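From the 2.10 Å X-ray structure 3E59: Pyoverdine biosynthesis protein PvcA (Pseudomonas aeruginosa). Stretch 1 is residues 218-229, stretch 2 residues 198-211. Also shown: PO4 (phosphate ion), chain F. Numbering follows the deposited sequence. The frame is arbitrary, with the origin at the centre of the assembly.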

# COMPACT_ATOMS: atom_id res chain seq x y z
N SER A 218 4.99 -21.69 -19.58
CA SER A 218 4.97 -22.53 -18.39
C SER A 218 4.58 -21.77 -17.12
O SER A 218 5.15 -20.71 -16.81
CB SER A 218 6.34 -23.19 -18.21
OG SER A 218 6.47 -23.75 -16.92
N LYS A 219 3.61 -22.31 -16.39
CA LYS A 219 3.19 -21.72 -15.11
C LYS A 219 4.24 -21.95 -14.04
O LYS A 219 4.57 -21.06 -13.29
CB LYS A 219 1.83 -22.24 -14.66
CG LYS A 219 0.68 -21.74 -15.51
CD LYS A 219 -0.67 -22.20 -14.97
CE LYS A 219 -0.91 -23.68 -15.23
NZ LYS A 219 -2.33 -24.05 -14.94
N THR A 220 4.79 -23.15 -14.02
CA THR A 220 5.88 -23.53 -13.12
C THR A 220 7.10 -22.60 -13.22
O THR A 220 7.70 -22.25 -12.19
CB THR A 220 6.31 -24.99 -13.38
OG1 THR A 220 5.14 -25.82 -13.36
CG2 THR A 220 7.29 -25.48 -12.32
N ALA A 221 7.46 -22.23 -14.44
CA ALA A 221 8.58 -21.32 -14.69
C ALA A 221 8.26 -19.91 -14.23
O ALA A 221 9.14 -19.20 -13.72
CB ALA A 221 8.94 -21.32 -16.16
N LEU A 222 6.99 -19.50 -14.40
CA LEU A 222 6.51 -18.22 -13.92
C LEU A 222 6.58 -18.16 -12.39
O LEU A 222 7.03 -17.15 -11.83
CB LEU A 222 5.08 -17.95 -14.40
CG LEU A 222 4.51 -16.54 -14.27
CD1 LEU A 222 5.27 -15.56 -15.14
CD2 LEU A 222 3.02 -16.52 -14.63
N GLN A 223 6.16 -19.23 -11.74
CA GLN A 223 6.19 -19.29 -10.27
C GLN A 223 7.62 -19.21 -9.70
O GLN A 223 7.87 -18.51 -8.71
CB GLN A 223 5.44 -20.54 -9.77
CG GLN A 223 5.64 -20.89 -8.28
CD GLN A 223 4.91 -19.95 -7.31
OE1 GLN A 223 4.15 -19.06 -7.72
NE2 GLN A 223 5.15 -20.15 -6.02
N ARG A 224 8.55 -19.91 -10.34
CA ARG A 224 9.95 -19.90 -9.93
C ARG A 224 10.59 -18.54 -10.14
O ARG A 224 11.34 -18.06 -9.28
CB ARG A 224 10.74 -21.00 -10.65
N ASP A 225 10.30 -17.91 -11.27
CA ASP A 225 10.69 -16.52 -11.50
C ASP A 225 10.17 -15.57 -10.41
O ASP A 225 10.93 -14.76 -9.86
CB ASP A 225 10.22 -16.05 -12.88
CG ASP A 225 10.68 -14.64 -13.19
OD1 ASP A 225 11.91 -14.43 -13.30
OD2 ASP A 225 9.81 -13.75 -13.32
N ALA A 226 8.88 -15.68 -10.09
CA ALA A 226 8.25 -14.83 -9.07
C ALA A 226 8.89 -15.01 -7.70
O ALA A 226 9.09 -14.04 -6.96
CB ALA A 226 6.74 -15.10 -8.99
N LYS A 227 9.21 -16.25 -7.37
CA LYS A 227 9.84 -16.57 -6.08
C LYS A 227 11.19 -15.86 -5.94
O LYS A 227 11.52 -15.35 -4.85
CB LYS A 227 10.04 -18.07 -5.95
CG LYS A 227 8.78 -18.86 -5.63
CD LYS A 227 9.12 -20.33 -5.48
CE LYS A 227 9.44 -20.67 -4.04
NZ LYS A 227 8.22 -20.56 -3.18
N GLU A 228 11.97 -15.83 -7.02
CA GLU A 228 13.27 -15.16 -7.00
C GLU A 228 13.12 -13.65 -6.92
O GLU A 228 13.78 -13.01 -6.11
CB GLU A 228 14.15 -15.58 -8.19
N ARG A 229 12.23 -13.08 -7.73
CA ARG A 229 12.00 -11.64 -7.72
C ARG A 229 11.37 -11.10 -6.44
O ARG A 229 11.59 -9.93 -6.10
CB ARG A 229 11.23 -11.17 -8.96
CG ARG A 229 12.11 -11.11 -10.20
CD ARG A 229 11.40 -10.51 -11.39
NE ARG A 229 10.29 -11.35 -11.79
CZ ARG A 229 9.02 -10.96 -11.87
NH1 ARG A 229 8.69 -9.70 -11.61
NH2 ARG A 229 8.09 -11.82 -12.24
P PO4 F . 3.04 -25.78 -16.42
O1 PO4 F . 2.35 -27.12 -16.49
O2 PO4 F . 4.39 -25.87 -17.09
O3 PO4 F . 2.20 -24.72 -17.11
O4 PO4 F . 3.23 -25.40 -14.97
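Stretch 2 198-211: LYRAITRFLYEDGL

How does stretch 2 lie on stretch 1? Both are α-helical: residues 198-210 form one helix, which Leu 211 ends by leaving helical phi/psi, and residues 219-229 form the other. Their N-to-C directions differ by 130°, so they run obliquely antiparallel, and the axes approach to 8.2 Å. The backbones are nearest where Ala 226 CA lies 5.2 Å from Tyr 207 CA; the small methyl of Ala 226 accompanies this close approach, its CB lying 3.5 Å from Tyr 207 N.

Which side chains fill the apolar contact? Tyr 207 acts as a knob, set among Lys 219, Leu 222, Gln 223 and Ala 226. Its ring edge meets backbone atoms, with CE1 of Tyr 207 3.6 Å from Lys 219 O. Leu 222 reaches the end of the opposing helix, placing CD2 3.7 Å from Tyr 207 CE1 and 3.9 Å from Leu 211 CG. The same CD2 lies 3.5 Å from Gly 210 C; a CB on this glycine would clash with Leu 222 CD1. Farther along, Ala 226 CB packs 3.8 Å from Leu 206 CB, and Lys 227 CG lies 3.7 Å from Thr 203 CG2.

Where do the helices bond directly? Tyr 199, one end of the contact, leaves its helix sideways, but its ring end comes nearer to stretch 1, and its OH donates a hydrogen bond to Lys 227 O at 2.6 Å.

What do water and charge add? One water links the helices by donating to Thr 203 OG1 and accepting from Lys 227 NZ; another donates to Leu 206 O and accepts from Arg 229 NH2. That guanidinium is also held within its own helix by a salt bridge, Arg 229 NH2 to Asp 225 OD2 at 2.8 Å, while Arg 229 NH1 lies 3.9 Å from Leu 206 CD2.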

# COMPACT_ATOMS: atom_id res chain seq x y z
N LEU A 198 4.45 -13.03 4.31
CA LEU A 198 4.79 -11.93 3.40
C LEU A 198 5.45 -12.44 2.13
O LEU A 198 5.01 -12.11 1.03
CB LEU A 198 5.71 -10.91 4.09
CG LEU A 198 6.16 -9.74 3.22
CD1 LEU A 198 4.98 -8.87 2.78
CD2 LEU A 198 7.24 -8.89 3.92
N TYR A 199 6.52 -13.22 2.27
CA TYR A 199 7.18 -13.79 1.12
C TYR A 199 6.18 -14.49 0.15
O TYR A 199 6.22 -14.27 -1.06
CB TYR A 199 8.33 -14.74 1.55
CG TYR A 199 9.07 -15.34 0.38
CD1 TYR A 199 8.91 -16.68 0.05
CD2 TYR A 199 9.88 -14.54 -0.44
CE1 TYR A 199 9.56 -17.23 -1.05
CE2 TYR A 199 10.54 -15.08 -1.54
CZ TYR A 199 10.37 -16.41 -1.84
OH TYR A 199 11.02 -16.96 -2.92
N ARG A 200 5.27 -15.30 0.70
CA ARG A 200 4.25 -16.00 -0.11
C ARG A 200 3.31 -15.05 -0.84
O ARG A 200 2.95 -15.28 -1.99
CB ARG A 200 3.48 -17.07 0.71
CG ARG A 200 2.33 -17.79 -0.08
CD ARG A 200 2.13 -19.26 0.29
NE ARG A 200 1.00 -19.49 1.19
CZ ARG A 200 -0.05 -20.29 0.95
NH1 ARG A 200 -0.16 -20.98 -0.18
NH2 ARG A 200 -1.00 -20.41 1.87
N ALA A 201 2.94 -13.96 -0.16
CA ALA A 201 2.02 -12.99 -0.73
C ALA A 201 2.64 -12.18 -1.87
O ALA A 201 2.04 -12.01 -2.95
CB ALA A 201 1.52 -12.06 0.34
N ILE A 202 3.86 -11.70 -1.64
CA ILE A 202 4.60 -10.97 -2.65
C ILE A 202 4.89 -11.85 -3.87
O ILE A 202 4.83 -11.37 -5.00
CB ILE A 202 5.91 -10.36 -2.10
CG1 ILE A 202 5.63 -9.42 -0.90
CG2 ILE A 202 6.70 -9.65 -3.21
CD1 ILE A 202 4.54 -8.30 -1.13
N THR A 203 5.21 -13.12 -3.65
CA THR A 203 5.37 -14.08 -4.75
C THR A 203 4.07 -14.15 -5.56
O THR A 203 4.09 -14.10 -6.79
CB THR A 203 5.76 -15.47 -4.23
OG1 THR A 203 6.96 -15.38 -3.45
CG2 THR A 203 5.99 -16.46 -5.39
N ARG A 204 2.94 -14.23 -4.86
CA ARG A 204 1.65 -14.32 -5.54
C ARG A 204 1.33 -13.11 -6.42
O ARG A 204 0.81 -13.30 -7.52
CB ARG A 204 0.52 -14.63 -4.56
CG ARG A 204 -0.81 -14.97 -5.25
CD ARG A 204 -1.93 -15.30 -4.27
NE ARG A 204 -2.32 -14.14 -3.47
CZ ARG A 204 -1.95 -13.94 -2.20
NH1 ARG A 204 -1.18 -14.84 -1.59
NH2 ARG A 204 -2.35 -12.86 -1.55
N PHE A 205 1.64 -11.89 -5.95
CA PHE A 205 1.42 -10.68 -6.75
C PHE A 205 2.26 -10.73 -8.02
O PHE A 205 1.77 -10.43 -9.11
CB PHE A 205 1.84 -9.39 -6.01
CG PHE A 205 1.12 -9.12 -4.72
CD1 PHE A 205 -0.07 -9.75 -4.40
CD2 PHE A 205 1.64 -8.19 -3.82
CE1 PHE A 205 -0.72 -9.47 -3.20
CE2 PHE A 205 0.99 -7.90 -2.61
CZ PHE A 205 -0.18 -8.54 -2.30
N LEU A 206 3.53 -11.07 -7.88
CA LEU A 206 4.44 -11.17 -9.02
C LEU A 206 4.02 -12.26 -9.99
O LEU A 206 4.01 -12.05 -11.20
CB LEU A 206 5.88 -11.39 -8.54
CG LEU A 206 6.42 -10.24 -7.68
CD1 LEU A 206 7.74 -10.63 -7.06
CD2 LEU A 206 6.57 -8.94 -8.48
N TYR A 207 3.65 -13.42 -9.46
CA TYR A 207 3.18 -14.52 -10.31
C TYR A 207 1.90 -14.13 -11.07
O TYR A 207 1.81 -14.32 -12.29
CB TYR A 207 2.97 -15.78 -9.46
CG TYR A 207 2.24 -16.89 -10.18
CD1 TYR A 207 2.92 -17.73 -11.06
CD2 TYR A 207 0.88 -17.12 -9.97
CE1 TYR A 207 2.28 -18.76 -11.72
CE2 TYR A 207 0.20 -18.15 -10.64
CZ TYR A 207 0.92 -18.96 -11.51
OH TYR A 207 0.32 -19.99 -12.20
N GLU A 208 0.94 -13.57 -10.36
CA GLU A 208 -0.32 -13.13 -10.96
C GLU A 208 -0.15 -11.98 -11.95
O GLU A 208 -0.85 -11.93 -12.96
CB GLU A 208 -1.36 -12.84 -9.88
CG GLU A 208 -1.86 -14.14 -9.23
CD GLU A 208 -2.90 -13.96 -8.14
OE1 GLU A 208 -3.32 -12.83 -7.84
OE2 GLU A 208 -3.29 -14.98 -7.55
N ASP A 209 0.81 -11.09 -11.69
CA ASP A 209 1.20 -10.06 -12.66
C ASP A 209 1.67 -10.66 -13.99
O ASP A 209 1.45 -10.06 -15.04
CB ASP A 209 2.34 -9.21 -12.10
CG ASP A 209 1.85 -8.04 -11.25
OD1 ASP A 209 0.62 -7.82 -11.13
OD2 ASP A 209 2.74 -7.34 -10.71
N GLY A 210 2.34 -11.82 -13.93
CA GLY A 210 2.87 -12.48 -15.12
C GLY A 210 1.88 -13.39 -15.83
O GLY A 210 2.06 -13.74 -16.99
N LEU A 211 0.82 -13.77 -15.11
CA LEU A 211 -0.23 -14.62 -15.65
C LEU A 211 -1.20 -13.81 -16.49
O LEU A 211 -2.38 -13.73 -16.16
CB LEU A 211 -1.02 -15.28 -14.52
CG LEU A 211 -0.87 -16.77 -14.22
CD1 LEU A 211 -1.97 -17.16 -13.24
CD2 LEU A 211 -0.92 -17.64 -15.48
O HOH W 1 6.66 -18.18 -2.48
O HOH W 2 5.81 -11.97 -13.47